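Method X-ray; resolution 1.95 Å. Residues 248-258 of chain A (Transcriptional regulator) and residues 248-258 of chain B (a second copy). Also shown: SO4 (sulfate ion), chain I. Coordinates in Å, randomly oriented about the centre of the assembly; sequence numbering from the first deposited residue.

Chain A, residues 248-258: RQALQIFKYLG
Chain B (248-258) RQALQIFKYLG

Each stretch carries the end of an α-helix (248-256, begun earlier in the chain) followed by residues 257-258 outside the helix, with helical phi/psi near -60/-43 and i to i+4 bonds such as A:Tyr256 N to A:Gln252 O at 2.8 Å. Each helix ends in a Schellman motif: A:Gly258 (phi/psi 65/31) and B:Gly258 (76/17) turn to positive phi, a region glycine enters readily, and A:Gly258 N reaches back to A:Lys255 O at 3.0 Å. The axes approach to 9.9 Å and run largely antiparallel, at 142°. The register is nearly two-fold symmetric about residue 253: CA of A:Ile253 lies 5.8 Å from CA of B:Ile253, CA of A:Gln249 6.4 Å from CA of B:Tyr256, and CA of A:Tyr256 6.3 Å from CA of B:Gln249.

At the centre, both isoleucines are m,t (chi1 near -67°, chi2 near 174°). Their CA-to-CB bonds point sideways, yet the ends come nearer the partner. A:Ile253 CG1 meets B:Ile253 CG1 at 4.0 Å, while A:Ile253 CD1 extends to B:Leu257 CD2 at 3.6 Å; reciprocally, A:Leu257 CD2 lies 3.5 Å from B:Ile253 CD1. Both leucines are m,t as well, and these contacts continue the apolar centre past the helix ends.

The flanking pairs join tyrosine to glutamine. A:Tyr256 (chi1 -67°, chi2 -10°) and B:Tyr256 (-70°, -10°) each offer a ring face to an aliphatic glutamine stem. A:Gln249 CG sits 3.5 Å from the B:Tyr256 ring centroid, 0° off the normal; B:Gln249 CG sits 3.6 Å from the A:Tyr256 centroid, 3° off. These are CH-pi contacts. A:Gln249 and B:Gln249 are both m,t with chi3 near zero, so the amide lies beyond the stem and can reach water: water 1 donates to A:Gln249 OE1 (2.7 Å) and B:Tyr256 O (2.9 Å), and water 2 to B:Gln249 OE1 (2.5 Å) and A:Tyr256 O (2.8 Å).

Symmetry breaks between A:Gln252 and B:Gln252. B:Gln252 is m,t with chi3 59°, and its extended chain places OE1 at the edge of the A:Tyr256 ring, where A:Tyr256 OH donates to B:Gln252 OE1 at 3.0 Å, the one direct hydrogen bond between the stretches. A:Gln252 instead folds to m,m with chi3 78°, leaving NE2 3.0 Å from A:Tyr256 OH in its own chain; it meets the partner through CB, 4.1 Å from B:Tyr256 CE2.

Outside the contact, A:Lys255 is all-t, and its NZ donates to sulfate O1 at a very short 2.4 Å.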

ATOM      1  N   ARG A 248      22.037 -14.807  -9.448  1.00 44.32           N
ATOM      2  CA  ARG A 248      23.145 -14.298  -8.644  1.00 42.39           C
ATOM      3  C   ARG A 248      23.009 -12.793  -8.414  1.00 41.12           C
ATOM      4  O   ARG A 248      23.369 -12.287  -7.350  1.00 42.74           O
ATOM      5  CB  ARG A 248      24.496 -14.623  -9.296  1.00 45.15           C
ATOM      6  CG  ARG A 248      24.898 -16.086  -9.182  1.00 52.84           C
ATOM      7  CD  ARG A 248      26.376 -16.253  -9.509  1.00 66.22           C
ATOM      8  NE  ARG A 248      26.746 -15.473 -10.684  1.00 65.96           N
ATOM      9  CZ  ARG A 248      26.825 -15.966 -11.914  1.00 78.60           C
ATOM     10  NH1 ARG A 248      26.581 -17.251 -12.133  1.00 88.02           N
ATOM     11  NH2 ARG A 248      27.161 -15.176 -12.924  1.00 75.07           N
ATOM     12  N   GLN A 249      22.484 -12.081  -9.406  1.00 40.99           N
ATOM     13  CA  GLN A 249      22.239 -10.649  -9.250  1.00 39.56           C
ATOM     14  C   GLN A 249      21.166 -10.350  -8.187  1.00 35.77           C
ATOM     15  O   GLN A 249      21.330  -9.437  -7.370  1.00 35.49           O
ATOM     16  CB  GLN A 249      21.845 -10.033 -10.590  1.00 34.25           C
ATOM     17  CG  GLN A 249      23.007  -9.905 -11.591  1.00 36.17           C
ATOM     18  CD  GLN A 249      22.513  -9.565 -12.989  1.00 46.85           C
ATOM     19  OE1 GLN A 249      21.311  -9.536 -13.238  1.00 53.92           O
ATOM     20  NE2 GLN A 249      23.436  -9.310 -13.903  1.00 50.05           N
ATOM     21  N   ALA A 250      20.078 -11.116  -8.184  1.00 32.29           N
ATOM     22  CA  ALA A 250      19.053 -10.940  -7.158  1.00 35.57           C
ATOM     23  C   ALA A 250      19.658 -11.120  -5.766  1.00 36.38           C
ATOM     24  O   ALA A 250      19.331 -10.380  -4.830  1.00 38.57           O
ATOM     25  CB  ALA A 250      17.876 -11.924  -7.374  1.00 31.63           C
ATOM     26  N   LEU A 251      20.546 -12.099  -5.631  1.00 37.02           N
ATOM     27  CA  LEU A 251      21.221 -12.343  -4.354  1.00 39.02           C
ATOM     28  C   LEU A 251      22.064 -11.141  -3.953  1.00 40.02           C
ATOM     29  O   LEU A 251      22.127 -10.779  -2.780  1.00 40.10           O
ATOM     30  CB  LEU A 251      22.109 -13.585  -4.433  1.00 41.22           C
ATOM     31  CG  LEU A 251      21.365 -14.907  -4.578  1.00 45.28           C
ATOM     32  CD1 LEU A 251      22.356 -16.039  -4.796  1.00 47.20           C
ATOM     33  CD2 LEU A 251      20.481 -15.162  -3.338  1.00 48.15           C
ATOM     34  N   GLN A 252      22.724 -10.534  -4.936  1.00 35.72           N
ATOM     35  CA  GLN A 252      23.561  -9.371  -4.662  1.00 41.46           C
ATOM     36  C   GLN A 252      22.700  -8.238  -4.141  1.00 33.47           C
ATOM     37  O   GLN A 252      23.081  -7.551  -3.199  1.00 41.99           O
ATOM     38  CB  GLN A 252      24.344  -8.912  -5.909  1.00 39.13           C
ATOM     39  CG  GLN A 252      25.566  -9.745  -6.258  1.00 47.03           C
ATOM     40  CD  GLN A 252      26.588  -9.810  -5.134  1.00 59.81           C
ATOM     41  OE1 GLN A 252      26.420 -10.555  -4.167  1.00 64.20           O
ATOM     42  NE2 GLN A 252      27.662  -9.043  -5.265  1.00 68.22           N
ATOM     43  N   ILE A 253      21.536  -8.053  -4.755  1.00 31.39           N
ATOM     44  CA  ILE A 253      20.587  -7.033  -4.311  1.00 29.95           C
ATOM     45  C   ILE A 253      20.157  -7.238  -2.841  1.00 33.63           C
ATOM     46  O   ILE A 253      20.174  -6.294  -2.046  1.00 34.00           O
ATOM     47  CB  ILE A 253      19.338  -7.022  -5.207  1.00 31.57           C
ATOM     48  CG1 ILE A 253      19.710  -6.539  -6.619  1.00 29.98           C
ATOM     49  CG2 ILE A 253      18.265  -6.118  -4.628  1.00 29.33           C
ATOM     50  CD1 ILE A 253      18.571  -6.681  -7.622  1.00 35.47           C
ATOM     51  N   PHE A 254      19.775  -8.462  -2.489  1.00 31.02           N
ATOM     52  CA  PHE A 254      19.470  -8.768  -1.086  1.00 37.81           C
ATOM     53  C   PHE A 254      20.671  -8.412  -0.213  1.00 39.44           C
ATOM     54  O   PHE A 254      20.522  -7.826   0.861  1.00 36.18           O
ATOM     55  CB  PHE A 254      19.116 -10.248  -0.894  1.00 33.89           C
ATOM     56  CG  PHE A 254      17.866 -10.678  -1.590  1.00 32.10           C
ATOM     57  CD1 PHE A 254      16.757  -9.854  -1.641  1.00 31.96           C
ATOM     58  CD2 PHE A 254      17.801 -11.914  -2.202  1.00 36.78           C
ATOM     59  CE1 PHE A 254      15.591 -10.264  -2.271  1.00 32.54           C
ATOM     60  CE2 PHE A 254      16.644 -12.327  -2.839  1.00 35.94           C
ATOM     61  CZ  PHE A 254      15.533 -11.499  -2.867  1.00 36.72           C
ATOM     62  N   LYS A 255      21.870  -8.758  -0.680  1.00 37.11           N
ATOM     63  CA  LYS A 255      23.049  -8.547   0.145  1.00 37.69           C
ATOM     64  C   LYS A 255      23.301  -7.056   0.356  1.00 43.29           C
ATOM     65  O   LYS A 255      23.528  -6.616   1.485  1.00 37.79           O
ATOM     66  CB  LYS A 255      24.290  -9.207  -0.474  1.00 43.06           C
ATOM     67  CG  LYS A 255      25.521  -9.011   0.384  1.00 46.70           C
ATOM     68  CD  LYS A 255      26.795  -9.551  -0.247  1.00 54.46           C
ATOM     69  CE  LYS A 255      27.969  -9.312   0.691  1.00 65.36           C
ATOM     70  NZ  LYS A 255      29.180 -10.106   0.345  1.00 73.53           N
ATOM     71  N   TYR A 256      23.265  -6.287  -0.735  1.00 40.19           N
ATOM     72  CA  TYR A 256      23.537  -4.847  -0.692  1.00 40.62           C
ATOM     73  C   TYR A 256      22.563  -4.105   0.231  1.00 36.66           C
ATOM     74  O   TYR A 256      22.938  -3.151   0.917  1.00 43.07           O
ATOM     75  CB  TYR A 256      23.473  -4.242  -2.103  1.00 39.82           C
ATOM     76  CG  TYR A 256      24.575  -4.719  -3.026  1.00 42.65           C
ATOM     77  CD1 TYR A 256      25.651  -5.452  -2.536  1.00 42.03           C
ATOM     78  CD2 TYR A 256      24.548  -4.425  -4.378  1.00 43.89           C
ATOM     79  CE1 TYR A 256      26.669  -5.890  -3.381  1.00 45.74           C
ATOM     80  CE2 TYR A 256      25.558  -4.850  -5.225  1.00 44.75           C
ATOM     81  CZ  TYR A 256      26.608  -5.586  -4.728  1.00 43.01           C
ATOM     82  OH  TYR A 256      27.619  -6.010  -5.572  1.00 47.12           O
ATOM     83  N   LEU A 257      21.315  -4.543   0.244  1.00 35.73           N
ATOM     84  CA  LEU A 257      20.295  -3.873   1.048  1.00 32.86           C
ATOM     85  C   LEU A 257      20.275  -4.385   2.485  1.00 38.90           C
ATOM     86  O   LEU A 257      19.433  -3.966   3.280  1.00 34.84           O
ATOM     87  CB  LEU A 257      18.919  -4.040   0.407  1.00 29.77           C
ATOM     88  CG  LEU A 257      18.780  -3.443  -1.011  1.00 30.61           C
ATOM     89  CD1 LEU A 257      17.363  -3.720  -1.553  1.00 35.13           C
ATOM     90  CD2 LEU A 257      19.061  -1.966  -0.989  1.00 30.74           C
ATOM     91  N   GLY A 258      21.197  -5.284   2.816  1.00 38.40           N
ATOM     92  CA  GLY A 258      21.241  -5.859   4.161  1.00 37.82           C
ATOM     93  C   GLY A 258      20.019  -6.696   4.490  1.00 40.50           C
ATOM     94  O   GLY A 258      19.595  -6.772   5.654  1.00 40.10           O
TER
ATOM     95  N   ARG B 248      27.772   2.898  -5.425  1.00 44.74           N
ATOM     96  CA  ARG B 248      27.965   1.991  -6.559  1.00 44.58           C
ATOM     97  C   ARG B 248      27.063   0.749  -6.448  1.00 45.25           C
ATOM     98  O   ARG B 248      26.580   0.245  -7.456  1.00 41.34           O
ATOM     99  CB  ARG B 248      29.431   1.583  -6.683  1.00 45.45           C
ATOM    100  CG  ARG B 248      30.243   2.571  -7.510  1.00 59.50           C
ATOM    101  CD  ARG B 248      31.723   2.210  -7.538  1.00 70.11           C
ATOM    102  NE  ARG B 248      32.235   2.006  -6.185  1.00 70.55           N
ATOM    103  CZ  ARG B 248      33.497   2.202  -5.824  1.00 77.62           C
ATOM    104  NH1 ARG B 248      34.395   2.606  -6.718  1.00 75.78           N
ATOM    105  NH2 ARG B 248      33.862   1.992  -4.567  1.00 77.76           N
ATOM    106  N   GLN B 249      26.838   0.264  -5.226  1.00 39.85           N
ATOM    107  CA  GLN B 249      25.913  -0.854  -5.009  1.00 39.50           C
ATOM    108  C   GLN B 249      24.479  -0.487  -5.399  1.00 40.90           C
ATOM    109  O   GLN B 249      23.775  -1.270  -6.049  1.00 43.66           O
ATOM    110  CB  GLN B 249      25.962  -1.312  -3.544  1.00 39.13           C
ATOM    111  CG  GLN B 249      27.281  -1.999  -3.172  1.00 45.76           C
ATOM    112  CD  GLN B 249      27.388  -2.259  -1.686  1.00 51.63           C
ATOM    113  OE1 GLN B 249      26.461  -1.978  -0.943  1.00 50.16           O
ATOM    114  NE2 GLN B 249      28.517  -2.801  -1.251  1.00 56.98           N
ATOM    115  N   ALA B 250      24.051   0.711  -5.017  1.00 41.40           N
ATOM    116  CA  ALA B 250      22.715   1.177  -5.385  1.00 39.77           C
ATOM    117  C   ALA B 250      22.574   1.245  -6.896  1.00 39.78           C
ATOM    118  O   ALA B 250      21.541   0.856  -7.432  1.00 40.77           O
ATOM    119  CB  ALA B 250      22.417   2.533  -4.761  1.00 35.32           C
ATOM    120  N   LEU B 251      23.615   1.720  -7.584  1.00 34.30           N
ATOM    121  CA  LEU B 251      23.579   1.803  -9.043  1.00 39.51           C
ATOM    122  C   LEU B 251      23.375   0.416  -9.639  1.00 37.95           C
ATOM    123  O   LEU B 251      22.566   0.238 -10.554  1.00 37.45           O
ATOM    124  CB  LEU B 251      24.871   2.427  -9.607  1.00 41.14           C
ATOM    125  CG  LEU B 251      25.121   3.916  -9.352  1.00 43.48           C
ATOM    126  CD1 LEU B 251      26.462   4.395  -9.951  1.00 42.49           C
ATOM    127  CD2 LEU B 251      23.965   4.748  -9.875  1.00 41.52           C
ATOM    128  N   GLN B 252      24.135  -0.551  -9.129  1.00 31.81           N
ATOM    129  CA  GLN B 252      24.033  -1.943  -9.572  1.00 41.01           C
ATOM    130  C   GLN B 252      22.609  -2.482  -9.412  1.00 39.46           C
ATOM    131  O   GLN B 252      22.109  -3.207 -10.280  1.00 32.99           O
ATOM    132  CB  GLN B 252      24.996  -2.840  -8.786  1.00 47.08           C
ATOM    133  CG  GLN B 252      26.478  -2.618  -9.063  1.00 61.72           C
ATOM    134  CD  GLN B 252      27.365  -3.546  -8.234  1.00 77.71           C
ATOM    135  OE1 GLN B 252      27.263  -4.772  -8.326  1.00 82.39           O
ATOM    136  NE2 GLN B 252      28.236  -2.960  -7.415  1.00 86.52           N
ATOM    137  N   ILE B 253      21.961  -2.133  -8.304  1.00 37.94           N
ATOM    138  CA  ILE B 253      20.581  -2.576  -8.064  1.00 33.46           C
ATOM    139  C   ILE B 253      19.649  -2.063  -9.181  1.00 35.13           C
ATOM    140  O   ILE B 253      18.947  -2.848  -9.816  1.00 35.04           O
ATOM    141  CB  ILE B 253      20.077  -2.107  -6.673  1.00 32.86           C
ATOM    142  CG1 ILE B 253      20.875  -2.817  -5.578  1.00 33.15           C
ATOM    143  CG2 ILE B 253      18.592  -2.407  -6.502  1.00 32.88           C
ATOM    144  CD1 ILE B 253      20.550  -2.380  -4.174  1.00 36.72           C
ATOM    145  N   PHE B 254      19.653  -0.754  -9.431  1.00 34.26           N
ATOM    146  CA  PHE B 254      18.879  -0.180 -10.540  1.00 32.31           C
ATOM    147  C   PHE B 254      19.177  -0.918 -11.849  1.00 36.84           C
ATOM    148  O   PHE B 254      18.269  -1.264 -12.607  1.00 35.95           O
ATOM    149  CB  PHE B 254      19.195   1.310 -10.729  1.00 35.23           C
ATOM    150  CG  PHE B 254      18.727   2.198  -9.612  1.00 40.08           C
ATOM    151  CD1 PHE B 254      17.477   2.024  -9.029  1.00 41.08           C
ATOM    152  CD2 PHE B 254      19.537   3.227  -9.153  1.00 39.45           C
ATOM    153  CE1 PHE B 254      17.048   2.863  -8.004  1.00 35.92           C
ATOM    154  CE2 PHE B 254      19.120   4.057  -8.126  1.00 40.21           C
ATOM    155  CZ  PHE B 254      17.873   3.880  -7.551  1.00 33.80           C
ATOM    156  N   LYS B 255      20.466  -1.137 -12.103  1.00 39.38           N
ATOM    157  CA  LYS B 255      20.935  -1.820 -13.301  1.00 39.16           C
ATOM    158  C   LYS B 255      20.369  -3.228 -13.413  1.00 42.10           C
ATOM    159  O   LYS B 255      19.754  -3.585 -14.420  1.00 35.16           O
ATOM    160  CB  LYS B 255      22.460  -1.882 -13.301  1.00 38.85           C
ATOM    161  CG  LYS B 255      23.075  -2.437 -14.571  1.00 44.66           C
ATOM    162  CD  LYS B 255      24.576  -2.581 -14.361  1.00 58.83           C
ATOM    163  CE  LYS B 255      25.280  -3.192 -15.551  1.00 68.88           C
ATOM    164  NZ  LYS B 255      26.728  -3.376 -15.240  1.00 77.71           N
ATOM    165  N   TYR B 256      20.578  -4.012 -12.357  1.00 35.69           N
ATOM    166  CA  TYR B 256      20.146  -5.397 -12.313  1.00 39.20           C
ATOM    167  C   TYR B 256      18.633  -5.515 -12.510  1.00 34.72           C
ATOM    168  O   TYR B 256      18.176  -6.472 -13.117  1.00 40.42           O
ATOM    169  CB  TYR B 256      20.563  -6.055 -10.978  1.00 40.61           C
ATOM    170  CG  TYR B 256      22.057  -6.288 -10.821  1.00 43.52           C
ATOM    171  CD1 TYR B 256      22.928  -6.116 -11.894  1.00 42.95           C
ATOM    172  CD2 TYR B 256      22.600  -6.689  -9.599  1.00 39.39           C
ATOM    173  CE1 TYR B 256      24.291  -6.331 -11.758  1.00 46.18           C
ATOM    174  CE2 TYR B 256      23.966  -6.913  -9.456  1.00 40.97           C
ATOM    175  CZ  TYR B 256      24.808  -6.726 -10.538  1.00 47.65           C
ATOM    176  OH  TYR B 256      26.168  -6.942 -10.411  1.00 49.43           O
ATOM    177  N   LEU B 257      17.859  -4.548 -12.008  1.00 31.62           N
ATOM    178  CA  LEU B 257      16.399  -4.618 -12.118  1.00 31.22           C
ATOM    179  C   LEU B 257      15.870  -4.016 -13.410  1.00 28.71           C
ATOM    180  O   LEU B 257      14.666  -3.936 -13.604  1.00 32.51           O
ATOM    181  CB  LEU B 257      15.713  -3.920 -10.938  1.00 33.56           C
ATOM    182  CG  LEU B 257      15.980  -4.501  -9.552  1.00 31.68           C
ATOM    183  CD1 LEU B 257      15.264  -3.654  -8.494  1.00 38.35           C
ATOM    184  CD2 LEU B 257      15.516  -5.953  -9.476  1.00 33.87           C
ATOM    185  N   GLY B 258      16.767  -3.581 -14.289  1.00 32.26           N
ATOM    186  CA  GLY B 258      16.352  -3.099 -15.587  1.00 31.38           C
ATOM    187  C   GLY B 258      15.753  -1.723 -15.460  1.00 37.58           C
ATOM    188  O   GLY B 258      15.052  -1.275 -16.357  1.00 36.89           O
TER
HETATM  189  S   SO4 I 301      29.748 -12.712   2.688  1.00 83.35           S
HETATM  190  O1  SO4 I 301      29.923 -11.336   2.232  1.00 88.40           O
HETATM  191  O2  SO4 I 301      30.481 -13.614   1.800  1.00 74.40           O
HETATM  192  O3  SO4 I 301      30.250 -12.801   4.059  1.00 72.25           O
HETATM  193  O4  SO4 I 301      28.323 -13.061   2.647  1.00 86.32           O
HETATM  194  O   HOH W   1      19.632  -8.199 -14.870  1.00 37.06           O
HETATM  195  O   HOH W   2      25.548  -2.303   1.338  1.00 44.45           O